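D-alanyl-lipoteichoic acid synthetase (Streptococcus pneumoniae, PDB 3BMA) probably takes part in D-alanylation of lipoteichoic acid during cell-wall biogenesis, as a membrane-associated member of the DltD family. Local coordinates at residues R34-P39 against Q91-Q96; S132-Q137 against V157-L162. The protein carries 1 engineered substitution. One frame throughout, in Å; residues are numbered along the deposited sequence.

Interaction 1. Residues R34-P39 against Q91-Q96; sequences RALSDP and QQMLPQ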
loop_
_atom_site.group_PDB
_atom_site.type_symbol
_atom_site.label_atom_id
_atom_site.label_comp_id
_atom_site.label_asym_id
_atom_site.label_seq_id
_atom_site.Cartn_x
_atom_site.Cartn_y
_atom_site.Cartn_z
ATOM N N ARG C 34 -2.924 -30.634 -0.195
ATOM C CA ARG C 34 -3.241 -31.413 -1.397
ATOM C C ARG C 34 -3.973 -32.710 -1.047
ATOM O O ARG C 34 -4.974 -33.061 -1.674
ATOM C CB ARG C 34 -1.947 -31.727 -2.152
ATOM C CG ARG C 34 -2.103 -32.259 -3.564
ATOM C CD ARG C 34 -0.721 -32.445 -4.177
ATOM N NE ARG C 34 -0.749 -33.191 -5.435
ATOM C CZ ARG C 34 -0.695 -32.635 -6.643
ATOM N NH1 ARG C 34 -0.720 -33.403 -7.725
ATOM N NH2 ARG C 34 -0.612 -31.313 -6.778
ATOM N N ALA C 35 -3.454 -33.416 -0.041
ATOM C CA ALA C 35 -4.024 -34.689 0.405
ATOM C C ALA C 35 -5.327 -34.517 1.184
ATOM O O ALA C 35 -6.301 -35.228 0.931
ATOM C CB ALA C 35 -3.011 -35.462 1.226
ATOM N N LEU C 36 -5.346 -33.561 2.112
ATOM C CA LEU C 36 -6.514 -33.329 2.970
ATOM C C LEU C 36 -7.711 -32.658 2.273
ATOM O O LEU C 36 -8.775 -32.510 2.880
ATOM C CB LEU C 36 -6.113 -32.558 4.234
ATOM C CG LEU C 36 -5.117 -33.253 5.176
ATOM C CD1 LEU C 36 -4.608 -32.302 6.247
ATOM C CD2 LEU C 36 -5.704 -34.492 5.812
ATOM N N SER C 37 -7.542 -32.265 1.010
ATOM C CA SER C 37 -8.624 -31.655 0.227
ATOM C C SER C 37 -9.093 -32.509 -0.962
ATOM O O SER C 37 -9.963 -32.081 -1.725
ATOM C CB SER C 37 -8.220 -30.259 -0.259
ATOM O OG SER C 37 -7.052 -30.326 -1.059
ATOM N N ASP C 38 -8.514 -33.701 -1.111
ATOM C CA ASP C 38 -8.909 -34.654 -2.153
ATOM C C ASP C 38 -10.322 -35.185 -1.883
ATOM O O ASP C 38 -10.569 -35.773 -0.826
ATOM C CB ASP C 38 -7.907 -35.818 -2.222
ATOM C CG ASP C 38 -7.966 -36.593 -3.547
ATOM O OD1 ASP C 38 -6.952 -37.229 -3.895
ATOM O OD2 ASP C 38 -9.000 -36.579 -4.251
ATOM N N PRO C 39 -11.258 -34.961 -2.830
ATOM C CA PRO C 39 -12.614 -35.499 -2.689
ATOM C C PRO C 39 -12.711 -37.006 -2.950
ATOM O O PRO C 39 -13.648 -37.648 -2.474
ATOM C CB PRO C 39 -13.417 -34.728 -3.750
ATOM C CG PRO C 39 -12.507 -33.637 -4.249
ATOM C CD PRO C 39 -11.126 -34.162 -4.061
ATOM N N GLN C 91 -2.805 -23.593 11.301
ATOM C CA GLN C 91 -3.119 -22.292 10.680
ATOM C C GLN C 91 -2.991 -22.279 9.152
ATOM O O GLN C 91 -3.576 -21.428 8.485
ATOM C CB GLN C 91 -2.237 -21.179 11.271
ATOM C CG GLN C 91 -2.225 -21.079 12.799
ATOM C CD GLN C 91 -3.605 -20.897 13.401
ATOM O OE1 GLN C 91 -4.381 -20.043 12.972
ATOM N NE2 GLN C 91 -3.919 -21.709 14.402
ATOM N N GLN C 92 -2.225 -23.229 8.617
ATOM C CA GLN C 92 -2.049 -23.412 7.177
ATOM C C GLN C 92 -3.164 -24.236 6.527
ATOM O O GLN C 92 -3.277 -24.269 5.299
ATOM C CB GLN C 92 -0.724 -24.121 6.902
ATOM C CG GLN C 92 0.526 -23.363 7.285
ATOM C CD GLN C 92 1.752 -24.222 7.116
ATOM O OE1 GLN C 92 2.026 -25.090 7.939
ATOM N NE2 GLN C 92 2.496 -23.992 6.042
ATOM N N MET C 93 -3.966 -24.916 7.342
ATOM C CA MET C 93 -4.936 -25.890 6.830
ATOM C C MET C 93 -6.302 -25.830 7.525
ATOM O O MET C 93 -6.985 -26.846 7.647
ATOM C CB MET C 93 -4.353 -27.315 6.885
ATOM C CG MET C 93 -3.757 -27.710 8.231
ATOM S SD MET C 93 -3.222 -29.432 8.266
ATOM C CE MET C 93 -2.500 -29.512 9.888
ATOM N N LEU C 94 -6.694 -24.629 7.952
ATOM C CA LEU C 94 -7.993 -24.387 8.601
ATOM C C LEU C 94 -9.256 -24.867 7.852
ATOM O O LEU C 94 -10.118 -25.483 8.481
ATOM C CB LEU C 94 -8.130 -22.914 9.027
ATOM C CG LEU C 94 -7.953 -22.533 10.503
ATOM C CD1 LEU C 94 -6.956 -23.417 11.233
ATOM C CD2 LEU C 94 -7.575 -21.070 10.644
ATOM N N PRO C 95 -9.378 -24.599 6.525
ATOM C CA PRO C 95 -10.564 -25.140 5.845
ATOM C C PRO C 95 -10.540 -26.666 5.672
ATOM O O PRO C 95 -11.595 -27.284 5.502
ATOM C CB PRO C 95 -10.528 -24.459 4.466
ATOM C CG PRO C 95 -9.537 -23.346 4.588
ATOM C CD PRO C 95 -8.544 -23.824 5.584
ATOM N N GLN C 96 -9.344 -27.251 5.727
ATOM C CA GLN C 96 -9.147 -28.697 5.591
ATOM C C GLN C 96 -9.402 -29.442 6.904
ATOM O O GLN C 96 -9.479 -30.674 6.924
ATOM C CB GLN C 96 -7.730 -28.999 5.088
ATOM C CG GLN C 96 -7.518 -28.799 3.586
ATOM C CD GLN C 96 -7.500 -27.340 3.160
ATOM O OE1 GLN C 96 -8.195 -26.952 2.221
ATOM N NE2 GLN C 96 -6.708 -26.526 3.850
#
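Ser37 OG is hydrogen-bonded to Val33 O, in the last turn of the helix that precedes it, while its CB lies 4.1 Å from Gln96 OE1. The first torsion (chi1 59°) places OG between the backbone N and the carbonyl carbon of Ser37. The serine therefore meets the glutamine through its methylene, in a loose contact that also takes in Gln96 CG.

Leu36 CB sits 4.0 Å from Gln96 CB, and the next carbon out, Gln96 CG, is 4.0 Å from Leu36 O, so the aliphatic part of the glutamine lies against both the side chain and the carbonyl of Leu36. Gln96 turns at chi2 (72°), and this bend carries its amide off the line of CB and CG and over to Ser37. At the far end of Leu36, the methyl CD1 approaches Met93 SD to 3.8 Å, the two side chains meeting at a slant. Beyond CG the methionine chain runs extended (chi2 175°), which carries SD out to the leucine methyl.

Both segments lie just ahead of neighbouring strands in the central parallel sheet: 34-39 leads to strand 43-47, while strand 101-105 follows 91-96. The contact thus joins two connections of an alpha/beta fold, consistent with kinship to the SGNH hydrolases, close to where the chain enters the sheet. Phe43 and Pro45 touch Leu36, and Phe47 touches Met93, so side chains of strand 43-47 continue the apolar cluster. Gln92 OE1 bonds to Lys32 NZ of helix 29-36, and Gln92 NE2 to Asp128 OD2 of helix 127-136. Within 91-96, Gln96 N makes a weak hydrogen bond of 3.1 Å to Met93 O, spanning the turn that carries both side chains.

Interaction 2. Residues S132-Q137 against V157-L162; sequences SFLKHQ and VAMKDL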
loop_
_atom_site.group_PDB
_atom_site.type_symbol
_atom_site.label_atom_id
_atom_site.label_comp_id
_atom_site.label_asym_id
_atom_site.label_seq_id
_atom_site.Cartn_x
_atom_site.Cartn_y
_atom_site.Cartn_z
ATOM N N SER C 132 0.065 -16.892 8.318
ATOM C CA SER C 132 -1.219 -17.583 8.520
ATOM C C SER C 132 -1.778 -17.341 9.914
ATOM O O SER C 132 -2.991 -17.181 10.084
ATOM C CB SER C 132 -1.063 -19.089 8.322
ATOM O OG SER C 132 -0.658 -19.387 7.003
ATOM N N PHE C 133 -0.887 -17.333 10.903
ATOM C CA PHE C 133 -1.248 -17.007 12.278
ATOM C C PHE C 133 -1.783 -15.580 12.388
ATOM O O PHE C 133 -2.835 -15.365 12.982
ATOM C CB PHE C 133 -0.057 -17.228 13.221
ATOM C CG PHE C 133 -0.235 -16.626 14.591
ATOM C CD1 PHE C 133 0.558 -15.556 15.001
ATOM C CD2 PHE C 133 -1.189 -17.130 15.475
ATOM C CE1 PHE C 133 0.398 -14.996 16.259
ATOM C CE2 PHE C 133 -1.354 -16.573 16.739
ATOM C CZ PHE C 133 -0.560 -15.506 17.130
ATOM N N LEU C 134 -1.073 -14.621 11.798
ATOM C CA LEU C 134 -1.463 -13.204 11.862
ATOM C C LEU C 134 -2.729 -12.905 11.055
ATOM O O LEU C 134 -3.468 -11.981 11.386
ATOM C CB LEU C 134 -0.317 -12.294 11.400
ATOM C CG LEU C 134 1.014 -12.285 12.163
ATOM C CD1 LEU C 134 2.108 -11.645 11.325
ATOM C CD2 LEU C 134 0.894 -11.574 13.501
ATOM N N LYS C 135 -2.974 -13.685 10.002
ATOM C CA LYS C 135 -4.181 -13.530 9.195
ATOM C C LYS C 135 -5.419 -14.070 9.910
ATOM O O LYS C 135 -6.473 -13.427 9.910
ATOM C CB LYS C 135 -4.025 -14.221 7.835
ATOM C CG LYS C 135 -5.112 -13.857 6.831
ATOM C CD LYS C 135 -5.200 -14.888 5.717
ATOM C CE LYS C 135 -6.464 -14.699 4.893
ATOM N NZ LYS C 135 -6.560 -15.685 3.777
ATOM N N HIS C 136 -5.284 -15.246 10.522
ATOM C CA HIS C 136 -6.432 -15.958 11.087
ATOM C C HIS C 136 -6.675 -15.714 12.571
ATOM O O HIS C 136 -7.627 -16.258 13.130
ATOM C CB HIS C 136 -6.319 -17.459 10.815
ATOM C CG HIS C 136 -6.397 -17.805 9.364
ATOM N ND1 HIS C 136 -5.293 -18.177 8.630
ATOM C CD2 HIS C 136 -7.440 -17.798 8.501
ATOM C CE1 HIS C 136 -5.654 -18.396 7.379
ATOM N NE2 HIS C 136 -6.952 -18.176 7.274
ATOM N N GLN C 137 -5.823 -14.913 13.205
ATOM C CA GLN C 137 -6.017 -14.565 14.613
ATOM C C GLN C 137 -7.276 -13.722 14.780
ATOM O O GLN C 137 -7.607 -12.903 13.916
ATOM C CB GLN C 137 -4.776 -13.886 15.212
ATOM C CG GLN C 137 -4.312 -12.604 14.524
ATOM C CD GLN C 137 -5.036 -11.364 15.017
ATOM O OE1 GLN C 137 -5.480 -11.306 16.162
ATOM N NE2 GLN C 137 -5.172 -10.371 14.148
ATOM N N VAL C 157 11.865 -11.930 16.174
ATOM C CA VAL C 157 11.054 -12.576 15.137
ATOM C C VAL C 157 10.792 -11.621 13.959
ATOM O O VAL C 157 10.871 -10.399 14.110
ATOM C CB VAL C 157 9.716 -13.140 15.754
ATOM C CG1 VAL C 157 8.732 -12.022 16.130
ATOM C CG2 VAL C 157 9.061 -14.185 14.857
ATOM N N ALA C 158 10.522 -12.188 12.785
ATOM C CA ALA C 158 10.041 -11.424 11.641
ATOM C C ALA C 158 8.656 -10.873 11.956
ATOM O O ALA C 158 7.851 -11.549 12.604
ATOM C CB ALA C 158 9.998 -12.298 10.399
ATOM N N MET C 159 8.403 -9.645 11.505
ATOM C CA MET C 159 7.186 -8.880 11.833
ATOM C C MET C 159 6.958 -8.766 13.346
ATOM O O MET C 159 5.845 -8.971 13.842
ATOM C CB MET C 159 5.957 -9.435 11.098
ATOM C CG MET C 159 5.997 -9.200 9.595
ATOM S SD MET C 159 4.798 -10.198 8.711
ATOM C CE MET C 159 5.529 -11.815 8.883
ATOM N N LYS C 160 8.039 -8.428 14.050
ATOM C CA LYS C 160 8.077 -8.275 15.505
ATOM C C LYS C 160 7.060 -7.257 16.029
ATOM O O LYS C 160 6.481 -7.456 17.096
ATOM C CB LYS C 160 9.497 -7.883 15.933
ATOM C CG LYS C 160 9.786 -7.967 17.428
ATOM C CD LYS C 160 11.258 -7.688 17.706
ATOM C CE LYS C 160 11.490 -7.244 19.143
ATOM N NZ LYS C 160 12.933 -6.995 19.421
ATOM N N ASP C 161 6.836 -6.187 15.265
ATOM C CA ASP C 161 5.874 -5.136 15.618
ATOM C C ASP C 161 4.433 -5.656 15.703
ATOM O O ASP C 161 3.655 -5.219 16.556
ATOM C CB ASP C 161 5.966 -3.965 14.623
ATOM C CG ASP C 161 5.634 -4.380 13.184
ATOM O OD1 ASP C 161 4.607 -3.905 12.652
ATOM O OD2 ASP C 161 6.385 -5.186 12.588
ATOM N N LEU C 162 4.103 -6.603 14.828
ATOM C CA LEU C 162 2.757 -7.150 14.720
ATOM C C LEU C 162 2.499 -8.198 15.796
ATOM O O LEU C 162 1.403 -8.267 16.351
ATOM C CB LEU C 162 2.534 -7.738 13.321
ATOM C CG LEU C 162 2.607 -6.748 12.151
ATOM C CD1 LEU C 162 2.721 -7.464 10.816
ATOM C CD2 LEU C 162 1.415 -5.826 12.147
#
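Leu134 reaches across with both methyls, CD1 against the sulfur of Met159 and CD2 against the first side-chain carbon of Leu162. This is helix-to-helix packing: 132-137 is the end of helix 127-136, and 157-162 is the loop and first turn of helix 160-167. Both belong to the helical region inserted between strands 101-105 and 291-296 of the parallel sheet.

The Leu134 CD1 to Met159 SD separation is 4.0 Å, and the two side chains slant past one another. Met159 bends at chi3 (-71°), which turns its CE methyl off the line of CG and SD. From Leu134 CD2 to Leu162 CB it is 4.2 Å, with the leucines crossing at about a right angle. A single leucine thus bridges the N-cap residue, Met159, and a side chain three positions on. Those two are tied together by the backbone bond from Leu162 N to Met159 O (3.1 Å). Met159 has left-handed backbone angles, and its CB still points at Leu134.

Ile180 and Leu166 of the same chain also pack on Leu134, making it part of a larger buried apolar cluster. The same 157-162 turn also meets other copies of the protein: Lys160 NZ forms a salt bridge with Glu171 OE2 of a second subunit, and Phe186 of a third subunit packs on Met159.

In the last turn of helix 127-136 the Ser132 carbonyl is used twice: Ser132 O accepts from His136 N at 3.0 Å and, through a bent bond (139° at the hydrogen), from His136 ND1 at 2.9 Å, the two donors arriving from opposite faces of the carbonyl plane.

Overall arrangement
Interaction 1 ties together two connections that feed adjacent strands of the sheet and is partly buried, with glutamine and serine methylenes beside a leucine-methionine pair. Interaction 2, farther from the centre of the chain, is nonetheless buried and wholly apolar, and one of its segments also meets other subunits. In each, a leucine methyl lies on a methionine sulfur. The contacts use different helices but adjoin, their centres about 21 Å apart: Gln91 of 91-96 packs on helix 127-136, with Gln91 O 3.4 Å from Ser132 CB, and Leu94 CD2 lies 3.7 Å from His136 CG. Segment 91-96 thereby links the sheet-side packing to the helical region.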